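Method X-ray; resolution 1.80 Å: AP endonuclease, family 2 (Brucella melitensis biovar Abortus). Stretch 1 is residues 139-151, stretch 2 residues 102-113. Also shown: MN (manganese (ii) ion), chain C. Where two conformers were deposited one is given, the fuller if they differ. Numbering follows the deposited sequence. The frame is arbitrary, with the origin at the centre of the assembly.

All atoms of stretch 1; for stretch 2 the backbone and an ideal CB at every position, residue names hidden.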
# COMPACT_ATOMS: atom_id res chain seq x y z
N LYS A 139 7.35 -14.43 10.56
CA LYS A 139 6.50 -15.41 9.87
C LYS A 139 6.64 -15.29 8.37
O LYS A 139 6.58 -16.29 7.66
CB LYS A 139 5.03 -15.21 10.27
CG LYS A 139 4.67 -15.83 11.61
CD LYS A 139 4.66 -17.38 11.54
CE LYS A 139 3.59 -17.90 10.53
NZ LYS A 139 3.53 -19.39 10.34
N LEU A 140 6.85 -14.06 7.89
CA LEU A 140 6.94 -13.80 6.44
C LEU A 140 8.34 -14.00 5.83
O LEU A 140 8.46 -14.26 4.63
CB LEU A 140 6.43 -12.40 6.14
CG LEU A 140 4.95 -12.14 6.53
CD1 LEU A 140 4.54 -10.68 6.17
CD2 LEU A 140 3.99 -13.15 5.98
N ALA A 141 9.39 -13.86 6.64
CA ALA A 141 10.79 -13.94 6.15
C ALA A 141 11.12 -15.25 5.42
O ALA A 141 11.84 -15.22 4.43
CB ALA A 141 11.82 -13.68 7.32
N PRO A 142 10.59 -16.39 5.90
CA PRO A 142 10.87 -17.67 5.22
C PRO A 142 10.39 -17.72 3.77
O PRO A 142 10.84 -18.57 2.97
CB PRO A 142 10.10 -18.69 6.06
CG PRO A 142 10.07 -18.10 7.43
CD PRO A 142 9.94 -16.61 7.21
N HIS A 143 9.42 -16.86 3.47
CA HIS A 143 8.80 -16.76 2.16
C HIS A 143 9.23 -15.54 1.34
O HIS A 143 8.70 -15.29 0.25
CB HIS A 143 7.28 -16.77 2.37
CG HIS A 143 6.81 -17.96 3.16
ND1 HIS A 143 6.79 -19.23 2.63
CD2 HIS A 143 6.35 -18.07 4.43
CE1 HIS A 143 6.33 -20.08 3.54
NE2 HIS A 143 6.07 -19.41 4.64
N GLY A 144 10.21 -14.78 1.87
CA GLY A 144 10.74 -13.63 1.19
C GLY A 144 9.72 -12.50 1.10
O GLY A 144 9.79 -11.69 0.17
N ILE A 145 8.75 -12.49 2.01
CA ILE A 145 7.68 -11.47 2.00
C ILE A 145 8.03 -10.34 2.96
O ILE A 145 8.48 -10.57 4.09
CB ILE A 145 6.29 -12.08 2.31
CG1 ILE A 145 5.93 -13.08 1.20
CG2 ILE A 145 5.22 -10.98 2.44
CD1 ILE A 145 4.87 -14.09 1.58
N THR A 146 7.81 -9.10 2.51
CA THR A 146 8.06 -7.90 3.31
C THR A 146 6.71 -7.36 3.83
O THR A 146 5.71 -7.42 3.13
CB THR A 146 8.76 -6.81 2.46
OG1 THR A 146 10.08 -7.24 2.13
CG2 THR A 146 8.83 -5.44 3.21
N VAL A 147 6.68 -6.90 5.09
CA VAL A 147 5.51 -6.25 5.67
C VAL A 147 5.76 -4.75 5.76
O VAL A 147 6.83 -4.32 6.20
CB VAL A 147 5.13 -6.82 7.07
CG1 VAL A 147 6.29 -6.78 8.05
CG2 VAL A 147 3.88 -6.14 7.63
N LEU A 148 4.76 -3.96 5.39
CA LEU A 148 4.89 -2.52 5.38
C LEU A 148 3.98 -1.82 6.34
O LEU A 148 2.86 -2.27 6.62
CB LEU A 148 4.61 -1.95 3.98
CG LEU A 148 5.44 -2.49 2.82
CD1 LEU A 148 5.02 -1.79 1.50
CD2 LEU A 148 6.95 -2.39 3.10
N VAL A 149 4.46 -0.66 6.80
CA VAL A 149 3.66 0.32 7.53
C VAL A 149 3.44 1.49 6.59
O VAL A 149 4.39 1.97 5.95
CB VAL A 149 4.38 0.79 8.84
CG1 VAL A 149 5.86 1.23 8.61
CG2 VAL A 149 3.57 1.94 9.55
N GLU A 150 2.18 1.95 6.50
CA GLU A 150 1.82 3.07 5.62
C GLU A 150 1.30 4.27 6.41
O GLU A 150 0.17 4.23 6.92
CB GLU A 150 0.72 2.70 4.65
CG GLU A 150 0.52 3.77 3.56
CD GLU A 150 -0.74 3.61 2.71
OE1 GLU A 150 -1.58 2.72 2.91
OE2 GLU A 150 -0.86 4.43 1.79
N PRO A 151 2.10 5.33 6.50
CA PRO A 151 1.55 6.58 7.06
C PRO A 151 0.38 7.08 6.22
O PRO A 151 0.46 7.10 4.99
CB PRO A 151 2.74 7.55 6.99
CG PRO A 151 3.94 6.67 6.96
CD PRO A 151 3.54 5.45 6.20
N UNK A 102 -1.08 -14.47 0.12
CA UNK A 102 0.20 -14.03 -0.47
C UNK A 102 0.91 -15.16 -1.21
O UNK A 102 1.41 -14.95 -2.30
CB UNK A 102 1.12 -13.48 0.62
N UNK A 103 0.91 -16.36 -0.65
CA UNK A 103 1.52 -17.48 -1.36
C UNK A 103 0.72 -17.85 -2.62
O UNK A 103 1.32 -18.06 -3.69
CB UNK A 103 1.63 -18.69 -0.43
N UNK A 104 -0.60 -17.90 -2.52
CA UNK A 104 -1.44 -18.16 -3.68
C UNK A 104 -1.26 -17.19 -4.85
O UNK A 104 -1.31 -17.59 -6.02
CB UNK A 104 -2.91 -18.14 -3.24
N UNK A 105 -1.07 -15.91 -4.52
CA UNK A 105 -0.93 -14.86 -5.51
C UNK A 105 0.52 -14.50 -5.85
O UNK A 105 0.75 -13.56 -6.64
CB UNK A 105 -1.66 -13.61 -5.01
N UNK A 106 1.49 -15.25 -5.30
CA UNK A 106 2.92 -14.96 -5.40
C UNK A 106 3.23 -13.46 -5.12
O UNK A 106 3.98 -12.80 -5.86
CB UNK A 106 3.42 -15.35 -6.79
N UNK A 107 2.63 -12.94 -4.05
CA UNK A 107 2.79 -11.53 -3.67
C UNK A 107 3.86 -11.46 -2.61
O UNK A 107 3.84 -12.24 -1.64
CB UNK A 107 1.48 -10.92 -3.17
N UNK A 108 4.81 -10.54 -2.82
CA UNK A 108 6.01 -10.38 -2.01
C UNK A 108 5.91 -9.26 -0.96
O UNK A 108 6.85 -9.07 -0.17
CB UNK A 108 7.20 -10.11 -2.93
N UNK A 109 4.80 -8.53 -0.94
CA UNK A 109 4.68 -7.31 -0.11
C UNK A 109 3.26 -7.18 0.46
O UNK A 109 2.30 -7.26 -0.28
CB UNK A 109 5.03 -6.07 -0.93
N UNK A 110 3.16 -7.00 1.78
CA UNK A 110 1.88 -6.91 2.47
C UNK A 110 1.89 -5.69 3.36
O UNK A 110 2.90 -5.44 4.05
CB UNK A 110 1.59 -8.17 3.28
N UNK A 111 0.79 -4.94 3.37
CA UNK A 111 0.61 -3.81 4.27
C UNK A 111 -0.18 -4.25 5.52
O UNK A 111 -1.31 -4.73 5.42
CB UNK A 111 -0.11 -2.67 3.55
N UNK A 112 0.44 -4.11 6.69
CA UNK A 112 -0.24 -4.36 7.96
C UNK A 112 -0.76 -3.04 8.53
O UNK A 112 0.05 -2.20 8.95
CB UNK A 112 0.70 -5.05 8.96
N UNK A 113 -2.07 -2.88 8.56
CA UNK A 113 -2.70 -1.67 9.08
C UNK A 113 -2.62 -1.61 10.62
O UNK A 113 -2.63 -2.64 11.30
CB UNK A 113 -4.16 -1.61 8.62
MN MN C . -2.24 4.46 0.13

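Position 102 lies in a helix that begins earlier in the chain. Its CA-to-CB bond points toward stretch 1, and the ideal CB sits 3.9 Å from Ile-145 CD1. With stretch 1 this near, a small apolar side chain suits best. The residue is Ala-102; its CB packs 3.9 Å from Ile-145 CD1.

Position 103 is also helical. Its CB points sideways, with nothing of stretch 1 within 5.5 Å. A longer side chain could still reach His-143 and Ile-145; leucine, methionine or an extended polar chain would serve. It is Leu-103, chi1 m and chi2 t. Its end comes nearer than its CB: Leu-103 CD1 lies over one face of the His-143 ring, 4.3 Å from the centroid, in a CH-pi contact. Leu-103 CD2 is 3.7 Å from His-143 ND1.

Positions 104 and 105 are out of reach, so stretch 1 does not restrict them. They are Ala-104 and Leu-105; Leu-105 is the first residue to leave helical angles.

Position 106 has positive phi (46°) and psi 46°. This left-handed conformation favours glycine, asparagine or aspartate, and its CB points away. It is Asp-106, whose backbone N donates to Leu-103 O (3.2 Å).

Position 107 points sideways with no atom of stretch 1 near its CB, so many residues would fit. It is Cys-107. Its backbone O is 3.6 Å from Ile-145 CG1.

Position 108 points sideways, with its ideal CB 4.3 Å from Gly-144 O. The CB points sideways, along the edge of stretch 1 rather than into it, so a long or polar side chain is possible. The backbone O accepts from Thr-146 N (2.8 Å), which starts the parallel pairing whatever the side chain. It is Arg-108. Its NE makes a salt bridge to Asp-106 OD1 (3.0 Å), and NH2 also donates to OD1 (3.1 Å).

Position 109 pairs with Thr-146, on the sheet face shared with Leu-148. A beta-branched residue, threonine or valine, would suit the strand. It is Thr-109; its CG2 packs 3.4 Å from Leu-148 CD1.

Position 110 pairs with Val-147 on the other face. Its N donates to Thr-146 O (2.9 Å), and its O accepts from Leu-148 N (2.7 Å). Its ideal CB is near Ile-145 CG2 and Leu-140 CD1, an apolar pocket for leucine, isoleucine or methionine. It is Leu-110: CD1 meets Leu-140 CD1 at 4.0 Å and Ile-145 CG2 at 3.9 Å.

Position 111 pairs with Leu-148, and Glu-150 lies ahead. A polar or aromatic side chain could meet it. It is His-111. Glu-150 CB lies over one ring face, 3.8 Å from the centroid, and Leu-148 O is at the edge. His-111 NE2 hydrogen-bonds a water (2.7 Å) that donates to Glu-150 O (2.7 Å). Glu-150 OE2 binds the manganese at 2.2 Å.

Position 112 has its ideal CB 3.6 Å from Val-147 CG2, so a small residue is suited. It is Ala-112; its N donates to Leu-148 O (3.0 Å).

Position 113 points away, leaving its choice open. It is Met-113.

Stretch 2, residues 102-113: ALALDCRTLHAM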
# COMPACT_ATOMS: atom_id res chain seq x y z
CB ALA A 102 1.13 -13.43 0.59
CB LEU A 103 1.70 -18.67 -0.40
CG LEU A 103 2.67 -18.40 0.77
CD1 LEU A 103 2.67 -19.57 1.80
CD2 LEU A 103 4.10 -18.17 0.25
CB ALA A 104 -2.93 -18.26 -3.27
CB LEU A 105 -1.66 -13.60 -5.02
CG LEU A 105 -3.11 -13.75 -4.56
CD1 LEU A 105 -3.74 -12.37 -4.32
CD2 LEU A 105 -3.93 -14.57 -5.51
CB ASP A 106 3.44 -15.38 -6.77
CG ASP A 106 4.96 -15.33 -6.90
OD1 ASP A 106 5.68 -15.46 -5.89
OD2 ASP A 106 5.45 -15.16 -8.05
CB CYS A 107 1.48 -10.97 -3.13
SG CYS A 107 1.55 -9.20 -2.73
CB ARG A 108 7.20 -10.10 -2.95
CG ARG A 108 7.33 -11.08 -4.13
CD ARG A 108 7.50 -12.50 -3.62
NE ARG A 108 7.59 -13.50 -4.69
CZ ARG A 108 8.65 -13.69 -5.47
NH1 ARG A 108 9.74 -12.94 -5.35
NH2 ARG A 108 8.63 -14.65 -6.38
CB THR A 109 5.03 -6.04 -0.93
OG1 THR A 109 6.24 -6.26 -1.66
CG2 THR A 109 5.18 -4.82 -0.01
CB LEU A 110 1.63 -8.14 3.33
CG LEU A 110 1.52 -9.46 2.58
CD1 LEU A 110 1.54 -10.63 3.59
CD2 LEU A 110 0.24 -9.45 1.77
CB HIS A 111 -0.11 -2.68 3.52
CG HIS A 111 -0.59 -1.55 4.37
ND1 HIS A 111 -1.65 -0.75 3.99
CD2 HIS A 111 -0.17 -1.08 5.57
CE1 HIS A 111 -1.84 0.18 4.91
NE2 HIS A 111 -0.96 0.00 5.88
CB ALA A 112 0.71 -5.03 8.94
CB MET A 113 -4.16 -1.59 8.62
CG MET A 113 -4.32 -1.53 7.07
SD MET A 113 -5.99 -1.05 6.64
CE MET A 113 -6.00 0.68 7.03
O HOH W 1 10.11 -8.79 0.03
O HOH W 2 -0.73 1.84 7.84
O HOH W 3 -2.89 2.21 0.91
O HOH W 4 -4.06 5.14 1.30
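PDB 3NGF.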